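Local atomic coordinates of uncharacterized protein YacP (Bacillus subtilis, PDB entry 5MQ8), a protein that acts as an endoribonuclease, also called Rae1, that is involved in ribosome-dependent mRNA decay. Residues G13-P16 with Q17-D20; N24-E27 with E28-D31; Q35-A38 with E39-S42; R126-E129 with T130-R134. One frame throughout, in Å; residues are numbered along the deposited sequence.

All four contacts are local, so none closes a long loop; they follow one another in series along the chain, and none nests in or crosses another. Interaction 1 spans the step from helix 8-14 into helix 16-19, just after the first strand of the parallel sheet. Interactions 2 and 3 are neighbouring parts of helix 23-44, their centres about 17 Å apart, and both touch the second subunit. Interaction 4 lies much later, on helix 121-145. Space brings them together: L18 packs on A29 and W15 on V128, while K36 and Y40 of interaction 3 meet E132 and I131 of interaction 4, tying helix 23-44 to helix 121-145.

Interaction 1 (G13-P16 with Q17-D20); sequences GAWP and QLKD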
loop_
_atom_site.group_PDB
_atom_site.type_symbol
_atom_site.label_atom_id
_atom_site.label_comp_id
_atom_site.label_asym_id
_atom_site.label_seq_id
_atom_site.Cartn_x
_atom_site.Cartn_y
_atom_site.Cartn_z
ATOM N N GLY A 13 23.660 4.753 10.878
ATOM C CA GLY A 13 25.031 4.641 10.396
ATOM C C GLY A 13 25.479 3.244 10.007
ATOM O O GLY A 13 26.451 3.107 9.261
ATOM N N ALA A 14 24.782 2.190 10.499
ATOM C CA ALA A 14 25.168 0.803 10.244
ATOM C C ALA A 14 24.348 0.077 9.157
ATOM O O ALA A 14 24.826 -0.913 8.619
ATOM C CB ALA A 14 25.130 0.016 11.543
ATOM N N TRP A 15 23.109 0.527 8.872
ATOM C CA TRP A 15 22.249 -0.135 7.892
ATOM C C TRP A 15 22.471 0.468 6.503
ATOM O O TRP A 15 22.395 1.699 6.362
ATOM C CB TRP A 15 20.769 -0.076 8.322
ATOM C CG TRP A 15 20.434 -0.788 9.613
ATOM C CD1 TRP A 15 21.301 -1.409 10.465
ATOM C CD2 TRP A 15 19.130 -0.936 10.192
ATOM N NE1 TRP A 15 20.617 -1.937 11.535
ATOM C CE2 TRP A 15 19.282 -1.672 11.388
ATOM C CE3 TRP A 15 17.835 -0.578 9.783
ATOM C CZ2 TRP A 15 18.193 -2.008 12.205
ATOM C CZ3 TRP A 15 16.757 -0.913 10.594
ATOM C CH2 TRP A 15 16.943 -1.617 11.788
ATOM N N PRO A 16 22.771 -0.379 5.477
ATOM C CA PRO A 16 23.059 0.150 4.122
ATOM C C PRO A 16 21.980 1.034 3.512
ATOM O O PRO A 16 22.319 2.061 2.928
ATOM C CB PRO A 16 23.312 -1.110 3.281
ATOM C CG PRO A 16 23.756 -2.139 4.266
ATOM C CD PRO A 16 22.945 -1.849 5.522
ATOM N N GLN A 17 20.693 0.677 3.668
ATOM C CA GLN A 17 19.597 1.486 3.122
ATOM C C GLN A 17 19.322 2.778 3.929
ATOM O O GLN A 17 18.541 3.625 3.476
ATOM C CB GLN A 17 18.317 0.652 2.936
ATOM C CG GLN A 17 18.383 -0.342 1.766
ATOM C CD GLN A 17 17.069 -0.458 1.016
ATOM O OE1 GLN A 17 15.997 -0.692 1.594
ATOM N NE2 GLN A 17 17.127 -0.323 -0.302
ATOM N N LEU A 18 20.001 2.957 5.084
ATOM C CA LEU A 18 19.849 4.147 5.925
ATOM C C LEU A 18 21.034 5.107 5.869
ATOM O O LEU A 18 20.817 6.315 5.808
ATOM C CB LEU A 18 19.605 3.768 7.402
ATOM C CG LEU A 18 18.322 3.017 7.783
ATOM C CD1 LEU A 18 18.190 2.928 9.285
ATOM C CD2 LEU A 18 17.106 3.700 7.245
ATOM N N LYS A 19 22.275 4.579 5.946
ATOM C CA LYS A 19 23.519 5.366 6.047
ATOM C C LYS A 19 23.691 6.474 4.997
ATOM O O LYS A 19 24.339 7.470 5.310
ATOM C CB LYS A 19 24.773 4.472 6.103
ATOM C CG LYS A 19 25.087 3.678 4.840
ATOM C CD LYS A 19 26.417 2.945 4.964
ATOM C CE LYS A 19 26.278 1.568 5.560
ATOM N NZ LYS A 19 27.599 0.918 5.746
ATOM N N ASP A 20 23.086 6.343 3.804
ATOM C CA ASP A 20 23.238 7.371 2.769
ATOM C C ASP A 20 22.070 8.382 2.710
ATOM O O ASP A 20 22.092 9.284 1.870
ATOM C CB ASP A 20 23.509 6.723 1.396
ATOM C CG ASP A 20 24.728 5.808 1.390
ATOM O OD1 ASP A 20 25.805 6.243 1.864
ATOM O OD2 ASP A 20 24.603 4.654 0.925
HETATM O O HOH W 1 21.140 4.650 2.371
#
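K19 folds its side chain back over the turn that links G13-P16 to Q17-D20. Its CB sits beside two carbonyl oxygens, 3.7 Å from W15 O and 3.8 Å from G13 O. CG lies between the backbone N and the carbonyl carbon (chi1 67°), which brings it alongside W15 O and P16 O. A bend at chi3 then carries CE across P16, where it packs 3.8 Å from P16 CA. W15 O accepts two backbone bonds: a nearly straight one from K19 N (2.9 Å), whose nitrogen lies almost in line with the carbonyl, and a second from L18 N (3.0 Å) that approaches from above the carbonyl plane. One bond spans four residues and the other three, at the start of the short, weakly bonded helix 16-19, and W15 itself, with an extended psi of 127°, marks the break between helix 8-14 and helix 16-19. Both short helices precede helix 23-44 in this PIN-like domain of the YacP type, and the indole fits between its helices: the W15 side chain packs on L33 of helix 23-44 and on L124, L125 and V128 of helix 121-145, while NE1 is hydrogen-bonded to A121 O. L18 lies alongside the indole and points the same way; its CD1 meets W15 CE3 obliquely at 3.6 Å. On the exposed side, a water donates to P16 O at 2.9 Å and accepts from D20 N at 3.0 Å, so it links P16 O to D20 N, four residues on.

Interaction 2 (N24-E27 with E28-D31); sequences NSFE and EARD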
loop_
_atom_site.group_PDB
_atom_site.type_symbol
_atom_site.label_atom_id
_atom_site.label_comp_id
_atom_site.label_asym_id
_atom_site.label_seq_id
_atom_site.Cartn_x
_atom_site.Cartn_y
_atom_site.Cartn_z
ATOM N N ASN A 24 19.442 16.892 5.678
ATOM C CA ASN A 24 18.724 17.558 6.773
ATOM C C ASN A 24 18.792 16.750 8.097
ATOM O O ASN A 24 17.760 16.427 8.690
ATOM C CB ASN A 24 17.279 17.901 6.341
ATOM C CG ASN A 24 16.483 18.818 7.265
ATOM O OD1 ASN A 24 15.258 18.819 7.242
ATOM N ND2 ASN A 24 17.141 19.633 8.093
ATOM N N SER A 25 20.034 16.412 8.531
ATOM C CA SER A 25 20.360 15.656 9.751
ATOM C C SER A 25 19.669 14.260 9.801
ATOM O O SER A 25 18.997 13.903 10.781
ATOM C CB SER A 25 20.091 16.486 11.010
ATOM O OG SER A 25 20.947 17.614 11.088
ATOM N N PHE A 26 19.861 13.479 8.712
ATOM C CA PHE A 26 19.352 12.117 8.511
ATOM C C PHE A 26 17.819 12.002 8.635
ATOM O O PHE A 26 17.324 11.005 9.158
ATOM C CB PHE A 26 20.075 11.129 9.453
ATOM C CG PHE A 26 21.562 11.003 9.230
ATOM C CD1 PHE A 26 22.069 10.083 8.315
ATOM C CD2 PHE A 26 22.461 11.771 9.966
ATOM C CE1 PHE A 26 23.450 9.937 8.136
ATOM C CE2 PHE A 26 23.843 11.638 9.771
ATOM C CZ PHE A 26 24.325 10.720 8.860
ATOM N N GLU A 27 17.079 13.019 8.140
ATOM C CA GLU A 27 15.616 13.099 8.207
ATOM C C GLU A 27 14.928 11.900 7.558
ATOM O O GLU A 27 14.003 11.340 8.145
ATOM C CB GLU A 27 15.108 14.415 7.611
ATOM C CG GLU A 27 13.611 14.620 7.777
ATOM C CD GLU A 27 13.025 15.873 7.157
ATOM O OE1 GLU A 27 13.529 16.315 6.099
ATOM O OE2 GLU A 27 12.024 16.386 7.709
ATOM N N GLU A 28 15.384 11.511 6.354
ATOM C CA GLU A 28 14.849 10.375 5.624
ATOM C C GLU A 28 15.229 9.067 6.313
ATOM O O GLU A 28 14.371 8.192 6.454
ATOM C CB GLU A 28 15.282 10.397 4.153
ATOM C CG GLU A 28 14.431 11.346 3.329
ATOM C CD GLU A 28 14.827 11.587 1.883
ATOM O OE1 GLU A 28 15.432 10.689 1.252
ATOM O OE2 GLU A 28 14.502 12.681 1.372
ATOM N N ALA A 29 16.485 8.953 6.790
ATOM C CA ALA A 29 16.954 7.750 7.486
ATOM C C ALA A 29 16.155 7.497 8.782
ATOM O O ALA A 29 15.789 6.355 9.069
ATOM C CB ALA A 29 18.439 7.856 7.778
ATOM N N ARG A 30 15.846 8.576 9.522
ATOM C CA ARG A 30 15.054 8.574 10.750
ATOM C C ARG A 30 13.630 8.058 10.453
ATOM O O ARG A 30 13.153 7.155 11.134
ATOM C CB ARG A 30 15.040 9.986 11.352
ATOM C CG ARG A 30 14.090 10.198 12.521
ATOM C CD ARG A 30 12.924 11.062 12.095
ATOM N NE ARG A 30 13.196 12.469 12.308
ATOM C CZ ARG A 30 12.545 13.457 11.708
ATOM N NH1 ARG A 30 11.593 13.195 10.819
ATOM N NH2 ARG A 30 12.847 14.714 11.983
ATOM N N ASP A 31 12.986 8.610 9.413
ATOM C CA ASP A 31 11.647 8.226 8.977
ATOM C C ASP A 31 11.557 6.760 8.561
ATOM O O ASP A 31 10.621 6.081 8.973
ATOM C CB ASP A 31 11.180 9.142 7.833
ATOM C CG ASP A 31 10.864 10.573 8.255
ATOM O OD1 ASP A 31 10.765 10.828 9.476
ATOM O OD2 ASP A 31 10.703 11.433 7.358
HETATM O O HOH W 2 11.099 16.546 10.429
#
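E27 lays its CG over one face of the R30 guanidinium, 3.9 Å from R30 NH1, within the first part of helix 23-44 of the PIN-like domain. The two side chains cross at a slant, and the carboxylate stands almost perpendicular to the guanidinium (planes 89° apart). With E27 CG trans to its backbone nitrogen (chi1 -174°) and the chain extended beyond, E27 OE2 stays 4.5 Å from R30 NH1, too far for a salt bridge. A water spans the space instead, donating to E27 OE2 at 2.9 Å and accepting from R30 NH2 at 3.0 Å. The guanidinium is held on its edge too, where R30 NH1 meets D31 OD1 in a salt bridge of 2.8 Å on the syn side of the carboxylate. R30 NH2 also donates to K58 O, and D31 OD2 pairs with K63 NZ, so the helix surface is tied to the loop at K58-K63. Beneath, R30 N bonds to F26 O and D31 N to E27 O. On another side of the helix, A29 CB lies 4.0 Å from F26 CB, at the edge of the phenyl ring and near its plane.

Interaction 3 (Q35-A38 with E39-S42); sequences QKMA and EYQS
The E39 carboxylate meets the ammonium of K36, the two side chains running side by side in the same direction. The chief bond is from K36 NZ to E39 OE1 at 2.8 Å, which meets the syn lone pair of that oxygen; a weak second bond reaches E39 OE2 at 3.3 Å. Three bends in the lysine chain, at chi2, chi3 and chi4, curl it round so that the ammonium arrives beside the acid one helical turn on. The same NZ forms a salt bridge with E132 of helix 121-145, so two carboxylates share it, an environment that would probably stabilise its positive charge. E39 N meanwhile donates to Q35 O. Next comes Y40, whose N bonds to K36 O at 3.1 Å; its CB and ring carbon CG are each 4.0 Å from M37 CE, which approaches the ring obliquely. M37 and Y40 both face inward here: this stretch of helix 23-44 packs on the parallel sheet of the PIN-like fold, M37 against L4, V6, V48 and V50 and Y40 against L4 and V48. The phenol OH of Y40 reaches E127 OE1, a probable hydrogen bond, while its ring also packs on L124 and I131. Q41 N continues the helix with a bond of 2.9 Å to M37 O, and Q41 OE1 accepts from V48 N at the start of strand 47-52. S42 N bonds to A38 O at 3.0 Å, and S42 OG hydrogen-bonds to E162 of the second subunit, on the side where A38 packs on L158 of that subunit.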
loop_
_atom_site.group_PDB
_atom_site.type_symbol
_atom_site.label_atom_id
_atom_site.label_comp_id
_atom_site.label_asym_id
_atom_site.label_seq_id
_atom_site.Cartn_x
_atom_site.Cartn_y
_atom_site.Cartn_z
ATOM N N GLN A 35 9.505 3.558 10.555
ATOM C CA GLN A 35 8.578 2.679 9.839
ATOM C C GLN A 35 8.987 1.209 10.015
ATOM O O GLN A 35 8.124 0.377 10.295
ATOM C CB GLN A 35 8.438 3.089 8.352
ATOM C CG GLN A 35 7.477 2.217 7.504
ATOM C CD GLN A 35 6.091 1.974 8.091
ATOM O OE1 GLN A 35 5.569 0.854 8.074
ATOM N NE2 GLN A 35 5.466 2.997 8.639
ATOM N N LYS A 36 10.301 0.913 9.919
ATOM C CA LYS A 36 10.851 -0.427 10.145
ATOM C C LYS A 36 10.550 -0.901 11.569
ATOM O O LYS A 36 10.184 -2.064 11.758
ATOM C CB LYS A 36 12.378 -0.470 9.889
ATOM C CG LYS A 36 12.826 -0.229 8.443
ATOM C CD LYS A 36 12.144 -1.146 7.440
ATOM C CE LYS A 36 11.291 -0.337 6.493
ATOM N NZ LYS A 36 10.078 -1.076 6.048
ATOM N N MET A 37 10.671 0.010 12.556
ATOM C CA MET A 37 10.398 -0.301 13.953
ATOM C C MET A 37 8.896 -0.492 14.241
ATOM O O MET A 37 8.557 -1.239 15.160
ATOM C CB MET A 37 11.061 0.700 14.917
ATOM C CG MET A 37 12.620 0.594 14.963
ATOM S SD MET A 37 13.388 -1.049 14.780
ATOM C CE MET A 37 12.963 -1.750 16.178
ATOM N N ALA A 38 8.004 0.139 13.434
ATOM C CA ALA A 38 6.549 -0.032 13.533
ATOM C C ALA A 38 6.215 -1.461 13.123
ATOM O O ALA A 38 5.492 -2.132 13.843
ATOM C CB ALA A 38 5.831 0.963 12.626
ATOM N N GLU A 39 6.815 -1.944 12.007
ATOM C CA GLU A 39 6.653 -3.307 11.513
ATOM C C GLU A 39 7.138 -4.326 12.558
ATOM O O GLU A 39 6.424 -5.294 12.822
ATOM C CB GLU A 39 7.412 -3.496 10.201
ATOM C CG GLU A 39 6.679 -2.934 9.008
ATOM C CD GLU A 39 7.536 -2.377 7.893
ATOM O OE1 GLU A 39 8.705 -2.804 7.763
ATOM O OE2 GLU A 39 7.027 -1.529 7.130
ATOM N N TYR A 40 8.325 -4.074 13.177
ATOM C CA TYR A 40 8.931 -4.909 14.215
ATOM C C TYR A 40 8.005 -5.004 15.421
ATOM O O TYR A 40 7.741 -6.122 15.871
ATOM C CB TYR A 40 10.310 -4.359 14.647
ATOM C CG TYR A 40 11.082 -5.280 15.569
ATOM C CD1 TYR A 40 10.884 -5.248 16.948
ATOM C CD2 TYR A 40 12.030 -6.164 15.067
ATOM C CE1 TYR A 40 11.567 -6.119 17.796
ATOM C CE2 TYR A 40 12.751 -7.009 15.912
ATOM C CZ TYR A 40 12.510 -6.990 17.275
ATOM O OH TYR A 40 13.224 -7.836 18.101
ATOM N N GLN A 41 7.530 -3.841 15.945
ATOM C CA GLN A 41 6.626 -3.790 17.094
ATOM C C GLN A 41 5.348 -4.611 16.812
ATOM O O GLN A 41 4.972 -5.454 17.630
ATOM C CB GLN A 41 6.272 -2.338 17.479
ATOM C CG GLN A 41 5.239 -2.251 18.620
ATOM C CD GLN A 41 5.382 -1.123 19.604
ATOM O OE1 GLN A 41 6.471 -0.687 19.964
ATOM N NE2 GLN A 41 4.262 -0.632 20.089
ATOM N N SER A 42 4.693 -4.347 15.671
ATOM C CA SER A 42 3.457 -5.010 15.276
ATOM C C SER A 42 3.603 -6.524 15.094
ATOM O O SER A 42 2.792 -7.261 15.640
ATOM C CB SER A 42 2.882 -4.369 14.021
ATOM O OG SER A 42 1.648 -4.983 13.696
#

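Interaction 4 (R126-E129 with T130-R134); sequences REVE and TIERR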
loop_
_atom_site.group_PDB
_atom_site.type_symbol
_atom_site.label_atom_id
_atom_site.label_comp_id
_atom_site.label_asym_id
_atom_site.label_seq_id
_atom_site.Cartn_x
_atom_site.Cartn_y
_atom_site.Cartn_z
ATOM N N ARG A 126 18.842 -7.894 10.322
ATOM C CA ARG A 126 18.507 -9.260 9.867
ATOM C C ARG A 126 17.065 -9.629 10.272
ATOM O O ARG A 126 16.318 -10.157 9.457
ATOM C CB ARG A 126 19.531 -10.280 10.423
ATOM C CG ARG A 126 19.298 -11.728 9.986
ATOM C CD ARG A 126 20.075 -12.722 10.834
ATOM N NE ARG A 126 19.428 -14.038 10.843
ATOM C CZ ARG A 126 19.935 -15.130 11.409
ATOM N NH1 ARG A 126 21.115 -15.086 12.017
ATOM N NH2 ARG A 126 19.270 -16.278 11.364
ATOM N N GLU A 127 16.680 -9.299 11.508
ATOM C CA GLU A 127 15.344 -9.491 12.072
ATOM C C GLU A 127 14.323 -8.628 11.320
ATOM O O GLU A 127 13.289 -9.142 10.893
ATOM C CB GLU A 127 15.341 -9.139 13.557
ATOM C CG GLU A 127 16.021 -10.196 14.407
ATOM C CD GLU A 127 15.972 -10.009 15.908
ATOM O OE1 GLU A 127 15.247 -9.107 16.393
ATOM O OE2 GLU A 127 16.636 -10.807 16.609
ATOM N N VAL A 128 14.649 -7.335 11.103
ATOM C CA VAL A 128 13.801 -6.401 10.358
ATOM C C VAL A 128 13.572 -6.885 8.915
ATOM O O VAL A 128 12.433 -6.878 8.455
ATOM C CB VAL A 128 14.338 -4.934 10.444
ATOM C CG1 VAL A 128 13.750 -4.043 9.359
ATOM C CG2 VAL A 128 14.086 -4.333 11.828
ATOM N N GLU A 129 14.639 -7.321 8.213
ATOM C CA GLU A 129 14.530 -7.798 6.833
ATOM C C GLU A 129 13.639 -9.034 6.692
ATOM O O GLU A 129 12.849 -9.102 5.747
ATOM C CB GLU A 129 15.908 -8.014 6.196
ATOM C CG GLU A 129 16.579 -6.694 5.841
ATOM C CD GLU A 129 18.001 -6.747 5.309
ATOM O OE1 GLU A 129 18.718 -7.730 5.605
ATOM O OE2 GLU A 129 18.412 -5.777 4.631
ATOM N N THR A 130 13.723 -9.968 7.659
ATOM C CA THR A 130 12.913 -11.203 7.708
ATOM C C THR A 130 11.436 -10.851 7.949
ATOM O O THR A 130 10.576 -11.371 7.241
ATOM C CB THR A 130 13.477 -12.178 8.790
ATOM O OG1 THR A 130 14.795 -12.572 8.460
ATOM C CG2 THR A 130 12.614 -13.385 9.034
ATOM N N ILE A 131 11.161 -9.992 8.965
ATOM C CA ILE A 131 9.817 -9.521 9.344
ATOM C C ILE A 131 9.136 -8.785 8.170
ATOM O O ILE A 131 7.977 -9.062 7.882
ATOM C CB ILE A 131 9.857 -8.689 10.658
ATOM C CG1 ILE A 131 10.126 -9.605 11.870
ATOM C CG2 ILE A 131 8.575 -7.870 10.857
ATOM C CD1 ILE A 131 10.539 -8.916 13.160
ATOM N N GLU A 132 9.878 -7.912 7.465
ATOM C CA GLU A 132 9.404 -7.179 6.293
ATOM C C GLU A 132 8.890 -8.149 5.213
ATOM O O GLU A 132 7.799 -7.949 4.674
ATOM C CB GLU A 132 10.549 -6.371 5.671
ATOM C CG GLU A 132 10.665 -4.926 6.103
ATOM C CD GLU A 132 11.668 -4.153 5.266
ATOM O OE1 GLU A 132 12.856 -4.552 5.244
ATOM O OE2 GLU A 132 11.258 -3.176 4.596
ATOM N N ARG A 133 9.712 -9.163 4.873
ATOM C CA ARG A 133 9.408 -10.166 3.853
ATOM C C ARG A 133 8.227 -11.028 4.236
ATOM O O ARG A 133 7.423 -11.355 3.367
ATOM C CB ARG A 133 10.643 -11.033 3.545
ATOM C CG ARG A 133 11.641 -10.352 2.612
ATOM C CD ARG A 133 12.730 -11.312 2.133
ATOM N NE ARG A 133 13.733 -11.596 3.168
ATOM C CZ ARG A 133 14.867 -10.915 3.329
ATOM N NH1 ARG A 133 15.162 -9.898 2.527
ATOM N NH2 ARG A 133 15.713 -11.244 4.297
ATOM N N ARG A 134 8.111 -11.364 5.532
ATOM C CA ARG A 134 7.038 -12.183 6.077
ATOM C C ARG A 134 5.711 -11.443 6.025
ATOM O O ARG A 134 4.714 -12.027 5.588
ATOM C CB ARG A 134 7.362 -12.635 7.511
ATOM C CG ARG A 134 7.510 -14.150 7.644
ATOM C CD ARG A 134 8.204 -14.562 8.932
ATOM N NE ARG A 134 9.315 -15.484 8.675
ATOM C CZ ARG A 134 10.228 -15.829 9.578
ATOM N NH1 ARG A 134 10.179 -15.331 10.806
ATOM N NH2 ARG A 134 11.207 -16.663 9.255
#
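R126-E129 and T130-R134 are successive turns of one regular helix, each carbonyl of the first segment accepting from the amide four residues on: T130 N bonds to R126 O, I131 N to E127 O, E132 N to V128 O and R133 N to E129 O, the bond from E132 N to V128 O being the shortest at 2.9 Å. R126 O accepts a second bond, from T130 OG1, at 3.0 Å. The hydroxyl sits beside its own backbone nitrogen (chi1 -62°), and hydroxyl and amide reach this oxygen from opposite faces of the carbonyl plane; such a bond from a threonine to the carbonyl four residues earlier is common in alpha-helices. Further along, R133 bends at chi3 and folds back over E129, so that E129 O lies 3.6 Å above the centre of one guanidinium face; R133 NH2 also touches E129 CB at 3.8 Å. The E129 carboxylate, its chain extended the other way, leaves OE1 4.8 Å from R133 NH2, a distant attraction at most. On another side, I131 CG1 packs at 3.3 Å against E127 O. I131 also packs on Y43, and E127, I131 and E132 all face helix 23-44. The result is the amphipathic helix 121-145 of the PIN-like domain, its V128 and I131 side buried and R126 and R133 exposed.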